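Local atomic coordinates of DNA mismatch repair protein MLH3 (PDB entry 6RMN), a protein that takes part in DNA mismatch repair as a subunit of the MutLbeta heterodimer, helping to correct insertion-deletion loops. Residues V46-C51 with S196-G201; D52-L57 with S217-P222. All coordinates share one frame; numbering follows the deposited sequence.

Contact 1: V46-C51 with S196-G201; sequences VDQHAC and SAVMFG. With ZN (zinc ion), chain C.
His49 ND1 donates a hydrogen bond of 2.7 Å to Val198 O. The acceptor lies in the plane of the ring, 3° out of it, and the N-H...O angle is 152°. His49 CG stands anti to the backbone N (chi1 174°), and chi2 then turns the ring so that ND1 faces Val198 O. The methyl of Ala197 meets the same ring, with CB 3.6 Å from His49 ND1. The other ring nitrogen, His49 NE2, binds a zinc ion at 2.1 Å. Glu53, Cys194 and a residue of the partner protein chain complete that site.

One residue earlier, Gln48 NE2 donates to Met199 O at 2.8 Å. The bond is bent, and the donor sits above the carbonyl plane. Gln48 NE2 also reaches Asp202 O, and Gln48 OE1 accepts from Gln22, so the amide is held at both ends. Val198 CG1 packs 3.3 Å from Gln48 O. Asp47 is the N-cap of helix 48-69. Its OD1 accepts from His49 N at 2.9 Å and from Ala50 N at 3.1 Å. Phe200 CE1 comes to 3.1 Å from Asp47 OD1, the two side chains crossing at about a right angle. Aromatic side chains of the partner chain pack on Asp47 and on Phe200.

Asp47 to Ala50 form the start of the DQHA(X)2E(X)4E metal-binding motif of the MutL C-terminal endonuclease domain. With one nitrogen on zinc and the other on a backbone carbonyl, the His49 ring is fixed in rotation. By accepting from ND1-H, the carbonyl would probably make NE2 a somewhat stronger donor to the zinc.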
ATOM      1  N   VAL B  46       2.948  -8.016  -3.433  1.00 33.70           N
ATOM      2  CA  VAL B  46       3.940  -8.196  -4.485  1.00 31.98           C
ATOM      3  C   VAL B  46       5.268  -8.631  -3.849  1.00 37.43           C
ATOM      4  O   VAL B  46       5.728  -7.982  -2.901  1.00 38.31           O
ATOM      5  CB  VAL B  46       4.098  -6.894  -5.331  1.00 34.01           C
ATOM      6  CG1 VAL B  46       5.116  -7.076  -6.453  1.00 33.50           C
ATOM      7  CG2 VAL B  46       2.757  -6.421  -5.895  1.00 34.01           C
ATOM      8  N   ASP B  47       5.892  -9.717  -4.377  1.00 33.50           N
ATOM      9  CA  ASP B  47       7.218 -10.175  -3.950  1.00 32.57           C
ATOM     10  C   ASP B  47       8.208  -9.063  -4.407  1.00 35.91           C
ATOM     11  O   ASP B  47       8.265  -8.755  -5.603  1.00 35.53           O
ATOM     12  CB  ASP B  47       7.526 -11.517  -4.637  1.00 34.52           C
ATOM     13  CG  ASP B  47       8.882 -12.164  -4.349  1.00 50.27           C
ATOM     14  OD1 ASP B  47       9.863 -11.423  -4.106  1.00 52.93           O
ATOM     15  OD2 ASP B  47       8.975 -13.406  -4.424  1.00 56.55           O
ATOM     16  N   GLN B  48       8.932  -8.424  -3.464  1.00 31.68           N
ATOM     17  CA  GLN B  48       9.848  -7.323  -3.828  1.00 31.43           C
ATOM     18  C   GLN B  48      11.042  -7.768  -4.690  1.00 35.80           C
ATOM     19  O   GLN B  48      11.557  -6.974  -5.476  1.00 35.51           O
ATOM     20  CB  GLN B  48      10.325  -6.533  -2.600  1.00 32.87           C
ATOM     21  CG  GLN B  48      11.342  -7.272  -1.722  1.00 33.61           C
ATOM     22  CD  GLN B  48      11.486  -6.672  -0.363  1.00 41.31           C
ATOM     23  OE1 GLN B  48      10.534  -6.152   0.219  1.00 36.32           O
ATOM     24  NE2 GLN B  48      12.680  -6.741   0.176  1.00 32.06           N
ATOM     25  N   HIS B  49      11.474  -9.025  -4.536  1.00 32.69           N
ATOM     26  CA  HIS B  49      12.581  -9.567  -5.304  1.00 32.76           C
ATOM     27  C   HIS B  49      12.137  -9.856  -6.748  1.00 35.42           C
ATOM     28  O   HIS B  49      12.793  -9.394  -7.683  1.00 34.28           O
ATOM     29  CB  HIS B  49      13.171 -10.813  -4.621  1.00 34.10           C
ATOM     30  CG  HIS B  49      14.209 -11.489  -5.450  1.00 37.27           C
ATOM     31  ND1 HIS B  49      15.463 -10.942  -5.617  1.00 39.16           N
ATOM     32  CD2 HIS B  49      14.115 -12.604  -6.201  1.00 38.51           C
ATOM     33  CE1 HIS B  49      16.105 -11.754  -6.430  1.00 38.51           C
ATOM     34  NE2 HIS B  49      15.339 -12.773  -6.799  1.00 38.91           N
ATOM     35  N   ALA B  50      11.008 -10.578  -6.915  1.00 31.80           N
ATOM     36  CA  ALA B  50      10.408 -10.933  -8.206  1.00 32.08           C
ATOM     37  C   ALA B  50      10.089  -9.688  -9.032  1.00 35.40           C
ATOM     38  O   ALA B  50      10.343  -9.668 -10.232  1.00 34.41           O
ATOM     39  CB  ALA B  50       9.143 -11.755  -7.989  1.00 33.25           C
ATOM     40  N   CYS B  51       9.562  -8.649  -8.370  1.00 31.79           N
ATOM     41  CA  CYS B  51       9.228  -7.346  -8.936  1.00 31.66           C
ATOM     42  C   CYS B  51      10.472  -6.695  -9.557  1.00 35.08           C
ATOM     43  O   CYS B  51      10.452  -6.328 -10.727  1.00 36.55           O
ATOM     44  CB  CYS B  51       8.619  -6.454  -7.854  1.00 32.28           C
ATOM     45  SG  CYS B  51       8.228  -4.781  -8.415  1.00 36.97           S
ATOM     46  N   SER B 196      21.175  -8.941  -9.362  1.00 38.93           N
ATOM     47  CA  SER B 196      21.145  -7.494  -9.196  1.00 38.76           C
ATOM     48  C   SER B 196      19.948  -7.025  -8.373  1.00 41.94           C
ATOM     49  O   SER B 196      19.995  -5.938  -7.803  1.00 42.22           O
ATOM     50  CB  SER B 196      21.142  -6.811 -10.555  1.00 40.89           C
ATOM     51  OG  SER B 196      22.426  -6.871 -11.146  1.00 52.45           O
ATOM     52  N   ALA B 197      18.877  -7.841  -8.334  1.00 37.68           N
ATOM     53  CA  ALA B 197      17.623  -7.541  -7.664  1.00 36.76           C
ATOM     54  C   ALA B 197      17.727  -7.457  -6.167  1.00 43.70           C
ATOM     55  O   ALA B 197      18.578  -8.105  -5.554  1.00 45.64           O
ATOM     56  CB  ALA B 197      16.552  -8.546  -8.061  1.00 36.63           C
ATOM     57  N   VAL B 198      16.833  -6.652  -5.576  1.00 39.64           N
ATOM     58  CA  VAL B 198      16.684  -6.458  -4.141  1.00 39.54           C
ATOM     59  C   VAL B 198      16.266  -7.819  -3.551  1.00 42.98           C
ATOM     60  O   VAL B 198      15.618  -8.604  -4.247  1.00 40.75           O
ATOM     61  CB  VAL B 198      15.709  -5.267  -3.843  1.00 42.71           C
ATOM     62  CG1 VAL B 198      14.244  -5.617  -4.067  1.00 41.06           C
ATOM     63  CG2 VAL B 198      15.921  -4.694  -2.456  1.00 43.87           C
ATOM     64  N   MET B 199      16.710  -8.133  -2.335  1.00 42.13           N
ATOM     65  CA  MET B 199      16.419  -9.420  -1.703  1.00 44.15           C
ATOM     66  C   MET B 199      15.388  -9.326  -0.564  1.00 47.49           C
ATOM     67  O   MET B 199      15.068  -8.237  -0.092  1.00 45.85           O
ATOM     68  CB  MET B 199      17.724 -10.029  -1.151  1.00 49.61           C
ATOM     69  CG  MET B 199      18.475 -10.894  -2.146  1.00 56.12           C
ATOM     70  SD  MET B 199      19.934 -11.688  -1.398  1.00 65.91           S
ATOM     71  CE  MET B 199      19.155 -13.068  -0.513  1.00 63.81           C
ATOM     72  N   PHE B 200      14.907 -10.494  -0.101  1.00 43.64           N
ATOM     73  CA  PHE B 200      14.048 -10.629   1.060  1.00 42.58           C
ATOM     74  C   PHE B 200      14.906 -10.223   2.248  1.00 47.53           C
ATOM     75  O   PHE B 200      16.084 -10.604   2.323  1.00 49.21           O
ATOM     76  CB  PHE B 200      13.559 -12.079   1.207  1.00 44.66           C
ATOM     77  CG  PHE B 200      12.309 -12.436   0.430  1.00 45.49           C
ATOM     78  CD1 PHE B 200      11.732 -11.529  -0.454  1.00 47.37           C
ATOM     79  CD2 PHE B 200      11.681 -13.662   0.618  1.00 48.55           C
ATOM     80  CE1 PHE B 200      10.556 -11.847  -1.135  1.00 47.74           C
ATOM     81  CE2 PHE B 200      10.510 -13.985  -0.077  1.00 50.41           C
ATOM     82  CZ  PHE B 200       9.959 -13.078  -0.952  1.00 47.28           C
ATOM     83  N   GLY B 201      14.342  -9.374   3.103  1.00 42.79           N
ATOM     84  CA  GLY B 201      15.034  -8.841   4.269  1.00 43.43           C
ATOM     85  C   GLY B 201      15.545  -7.424   4.090  1.00 46.36           C
ATOM     86  O   GLY B 201      15.898  -6.770   5.075  1.00 48.29           O
TER
HETATM   87 ZN    ZN C 901      15.666 -14.362  -8.182  1.00 47.75          ZN

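Contact 2: D52-L57 with S217-P222; sequences DERIRL and SRCHNP. With ZN (zinc ion), chain C; ZN (zinc ion), chain D.
Arg54 lays its CG, CD and NE against Asn221 O, without a hydrogen bond. The charge of Arg54 is met by Glu58, whose OE2 forms a salt bridge with Arg54 NE. The other oxygen of Glu58 accepts from His220 N, so one carboxylate serves both residues. Arg54 CD comes to 3.0 Å from Asn221 O. Arg54 NE is 3.3 Å from Asn221 O, but the angle is too poor for a hydrogen bond. The oxygen instead sits over one face of the guanidinium. On that face Asn221 CB stands 4.3 Å above the plane, over its centre. Leu57 CD2 covers the opposite face toward the rim, at 3.7 Å, so the flat group is sandwiched. Arg54 CG is anti to the backbone N (chi1 -177°), and the bends at chi2 and chi3 bring CD and NE against Asn221 O.

An alanine at Arg54 would probably leave Glu58 OE2 without its charged partner and open a gap between Leu57 and Asn221. Cys219 adds an apolar touch, its SG 3.9 Å from Ile55 CA and 4.1 Å from Ile55 CG1.

Glu53 points to the metals rather than to this loop. Its OE1 binds one zinc ion at 2.0 Å and its OE2 binds the second at 2.3 Å. Cys225 and His227, a little beyond 217-222, also bind the second zinc. Glu53 and Glu58 are the two glutamates of the DQHA(X)2E(X)4E motif. The first bridges the metals. The second steadies Arg54 within the helix and, by accepting from His220 N, ties the helix to the loop.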
ATOM      1  N   ASP B  52      11.548  -6.560  -8.766  1.00 30.68           N
ATOM      2  CA  ASP B  52      12.814  -5.963  -9.169  1.00 30.64           C
ATOM      3  C   ASP B  52      13.506  -6.779 -10.274  1.00 34.69           C
ATOM      4  O   ASP B  52      13.943  -6.202 -11.278  1.00 34.70           O
ATOM      5  CB  ASP B  52      13.735  -5.779  -7.942  1.00 32.66           C
ATOM      6  CG  ASP B  52      14.849  -4.765  -8.149  1.00 43.79           C
ATOM      7  OD1 ASP B  52      14.703  -3.879  -9.047  1.00 46.32           O
ATOM      8  OD2 ASP B  52      15.854  -4.834  -7.412  1.00 45.99           O
ATOM      9  N   GLU B  53      13.557  -8.119 -10.102  1.00 30.93           N
ATOM     10  CA  GLU B  53      14.127  -9.074 -11.062  1.00 31.36           C
ATOM     11  C   GLU B  53      13.422  -8.976 -12.425  1.00 35.11           C
ATOM     12  O   GLU B  53      14.104  -8.995 -13.449  1.00 36.19           O
ATOM     13  CB  GLU B  53      14.036 -10.498 -10.502  1.00 32.74           C
ATOM     14  CG  GLU B  53      14.645 -11.588 -11.361  1.00 38.39           C
ATOM     15  CD  GLU B  53      14.465 -12.938 -10.707  1.00 46.47           C
ATOM     16  OE1 GLU B  53      15.136 -13.198  -9.683  1.00 34.97           O
ATOM     17  OE2 GLU B  53      13.605 -13.713 -11.180  1.00 26.73           O
ATOM     18  N   ARG B  54      12.079  -8.833 -12.426  1.00 29.89           N
ATOM     19  CA  ARG B  54      11.267  -8.677 -13.626  1.00 29.52           C
ATOM     20  C   ARG B  54      11.620  -7.402 -14.411  1.00 33.21           C
ATOM     21  O   ARG B  54      11.798  -7.460 -15.638  1.00 33.33           O
ATOM     22  CB  ARG B  54       9.770  -8.677 -13.281  1.00 28.81           C
ATOM     23  CG  ARG B  54       8.879  -8.589 -14.518  1.00 36.96           C
ATOM     24  CD  ARG B  54       8.866  -9.936 -15.183  1.00 43.32           C
ATOM     25  NE  ARG B  54       9.319  -9.887 -16.556  1.00 49.58           N
ATOM     26  CZ  ARG B  54       9.366 -10.943 -17.357  1.00 52.65           C
ATOM     27  NH1 ARG B  54       9.007 -12.142 -16.909  1.00 25.71           N
ATOM     28  NH2 ARG B  54       9.777 -10.813 -18.605  1.00 51.30           N
ATOM     29  N   ILE B  55      11.668  -6.257 -13.703  1.00 28.79           N
ATOM     30  CA  ILE B  55      12.006  -4.949 -14.276  1.00 28.62           C
ATOM     31  C   ILE B  55      13.401  -5.037 -14.900  1.00 33.33           C
ATOM     32  O   ILE B  55      13.616  -4.529 -16.003  1.00 33.16           O
ATOM     33  CB  ILE B  55      11.941  -3.806 -13.194  1.00 29.99           C
ATOM     34  CG1 ILE B  55      10.512  -3.646 -12.612  1.00 29.13           C
ATOM     35  CG2 ILE B  55      12.459  -2.462 -13.753  1.00 28.14           C
ATOM     36  CD1 ILE B  55      10.457  -3.042 -11.211  1.00 29.83           C
ATOM     37  N   ARG B  56      14.343  -5.654 -14.164  1.00 30.51           N
ATOM     38  CA  ARG B  56      15.740  -5.787 -14.559  1.00 30.88           C
ATOM     39  C   ARG B  56      15.924  -6.666 -15.782  1.00 35.13           C
ATOM     40  O   ARG B  56      16.730  -6.315 -16.639  1.00 35.56           O
ATOM     41  CB  ARG B  56      16.598  -6.254 -13.378  1.00 29.34           C
ATOM     42  CG  ARG B  56      16.885  -5.138 -12.392  1.00 27.51           C
ATOM     43  CD  ARG B  56      17.729  -5.616 -11.228  1.00 35.14           C
ATOM     44  NE  ARG B  56      17.928  -4.558 -10.227  1.00 40.29           N
ATOM     45  CZ  ARG B  56      18.903  -3.651 -10.263  1.00 50.34           C
ATOM     46  NH1 ARG B  56      19.789  -3.656 -11.245  1.00 35.52           N
ATOM     47  NH2 ARG B  56      18.989  -2.725  -9.319  1.00 41.49           N
ATOM     48  N   LEU B  57      15.150  -7.771 -15.882  1.00 31.39           N
ATOM     49  CA  LEU B  57      15.183  -8.701 -17.006  1.00 32.14           C
ATOM     50  C   LEU B  57      14.721  -8.042 -18.287  1.00 35.14           C
ATOM     51  O   LEU B  57      15.424  -8.110 -19.291  1.00 35.42           O
ATOM     52  CB  LEU B  57      14.361  -9.981 -16.733  1.00 32.25           C
ATOM     53  CG  LEU B  57      14.356 -10.996 -17.885  1.00 37.15           C
ATOM     54  CD1 LEU B  57      15.695 -11.738 -17.986  1.00 37.52           C
ATOM     55  CD2 LEU B  57      13.195 -11.924 -17.778  1.00 39.88           C
ATOM     56  N   SER B 217       4.397  -2.059 -13.524  1.00 33.62           N
ATOM     57  CA  SER B 217       3.189  -1.867 -14.330  1.00 34.33           C
ATOM     58  C   SER B 217       3.487  -1.497 -15.795  1.00 38.82           C
ATOM     59  O   SER B 217       2.574  -1.525 -16.622  1.00 40.57           O
ATOM     60  CB  SER B 217       2.276  -0.822 -13.683  1.00 36.48           C
ATOM     61  OG  SER B 217       2.798   0.489 -13.839  1.00 43.08           O
ATOM     62  N   ARG B 218       4.747  -1.135 -16.109  1.00 34.19           N
ATOM     63  CA  ARG B 218       5.160  -0.751 -17.462  1.00 35.31           C
ATOM     64  C   ARG B 218       5.804  -1.909 -18.219  1.00 39.45           C
ATOM     65  O   ARG B 218       6.079  -1.780 -19.416  1.00 39.90           O
ATOM     66  CB  ARG B 218       6.057   0.505 -17.461  1.00 34.97           C
ATOM     67  CG  ARG B 218       5.268   1.805 -17.217  1.00 45.87           C
ATOM     68  CD  ARG B 218       6.055   3.086 -17.494  1.00 61.06           C
ATOM     69  NE  ARG B 218       7.396   3.113 -16.889  1.00 69.73           N
ATOM     70  CZ  ARG B 218       7.671   3.519 -15.650  1.00 76.06           C
ATOM     71  NH1 ARG B 218       6.698   3.923 -14.844  1.00 59.51           N
ATOM     72  NH2 ARG B 218       8.920   3.513 -15.207  1.00 58.82           N
ATOM     73  N   CYS B 219       6.008  -3.047 -17.513  1.00 35.71           N
ATOM     74  CA  CYS B 219       6.583  -4.289 -18.024  1.00 35.50           C
ATOM     75  C   CYS B 219       5.615  -5.003 -18.940  1.00 39.65           C
ATOM     76  O   CYS B 219       4.403  -4.845 -18.799  1.00 38.79           O
ATOM     77  CB  CYS B 219       7.022  -5.195 -16.879  1.00 35.07           C
ATOM     78  SG  CYS B 219       8.502  -4.624 -16.007  1.00 38.94           S
ATOM     79  N   HIS B 220       6.157  -5.816 -19.866  1.00 37.31           N
ATOM     80  CA  HIS B 220       5.366  -6.610 -20.798  1.00 37.96           C
ATOM     81  C   HIS B 220       4.689  -7.739 -20.039  1.00 39.81           C
ATOM     82  O   HIS B 220       3.520  -7.988 -20.268  1.00 40.51           O
ATOM     83  CB  HIS B 220       6.224  -7.132 -21.964  1.00 39.33           C
ATOM     84  CG  HIS B 220       5.427  -7.902 -22.970  1.00 44.23           C
ATOM     85  ND1 HIS B 220       4.520  -7.276 -23.799  1.00 48.00           N
ATOM     86  CD2 HIS B 220       5.394  -9.232 -23.213  1.00 45.67           C
ATOM     87  CE1 HIS B 220       3.978  -8.235 -24.528  1.00 48.24           C
ATOM     88  NE2 HIS B 220       4.472  -9.427 -24.205  1.00 47.48           N
ATOM     89  N   ASN B 221       5.398  -8.382 -19.103  1.00 35.48           N
ATOM     90  CA  ASN B 221       4.809  -9.436 -18.273  1.00 35.32           C
ATOM     91  C   ASN B 221       5.082  -9.169 -16.775  1.00 36.02           C
ATOM     92  O   ASN B 221       6.015  -9.723 -16.216  1.00 34.07           O
ATOM     93  CB  ASN B 221       5.290 -10.829 -18.725  1.00 37.89           C
ATOM     94  CG  ASN B 221       4.784 -12.021 -17.929  1.00 55.20           C
ATOM     95  OD1 ASN B 221       5.381 -13.094 -17.979  1.00 54.88           O
ATOM     96  ND2 ASN B 221       3.685 -11.887 -17.194  1.00 42.69           N
ATOM     97  N   PRO B 222       4.273  -8.341 -16.093  1.00 32.85           N
ATOM     98  CA  PRO B 222       4.547  -8.075 -14.665  1.00 31.34           C
ATOM     99  C   PRO B 222       4.127  -9.165 -13.679  1.00 36.61           C
ATOM    100  O   PRO B 222       4.364  -9.012 -12.480  1.00 35.33           O
ATOM    101  CB  PRO B 222       3.772  -6.778 -14.390  1.00 32.74           C
ATOM    102  CG  PRO B 222       2.694  -6.731 -15.392  1.00 38.31           C
ATOM    103  CD  PRO B 222       3.113  -7.561 -16.586  1.00 35.25           C
TER
HETATM  104 ZN    ZN C 901      15.666 -14.362  -8.182  1.00 47.75          ZN
HETATM  105 ZN    ZN D 902      12.930 -15.775 -10.334  1.00 47.87          ZN

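Both contacts use helix 48-69. Contact 1 takes its first turn, and contact 2 the next turns. Contact 2 is buried and nearer the centre of the chain. Contact 1 is partly buried and reaches the partner chain. Their chemistry differs accordingly. Contact 1 is made by side-chain donors to loop carbonyls, while 52-57 and 217-222 meet without a direct hydrogen bond. A probable hydrogen bond from Val198 N to Asp52 OD2 joins the two regions. The zinc bound by His49 is also bound by Glu53, so the two contacts share one metal centre. The helix is thus packed by two different loops, which precede and follow helix 206-216.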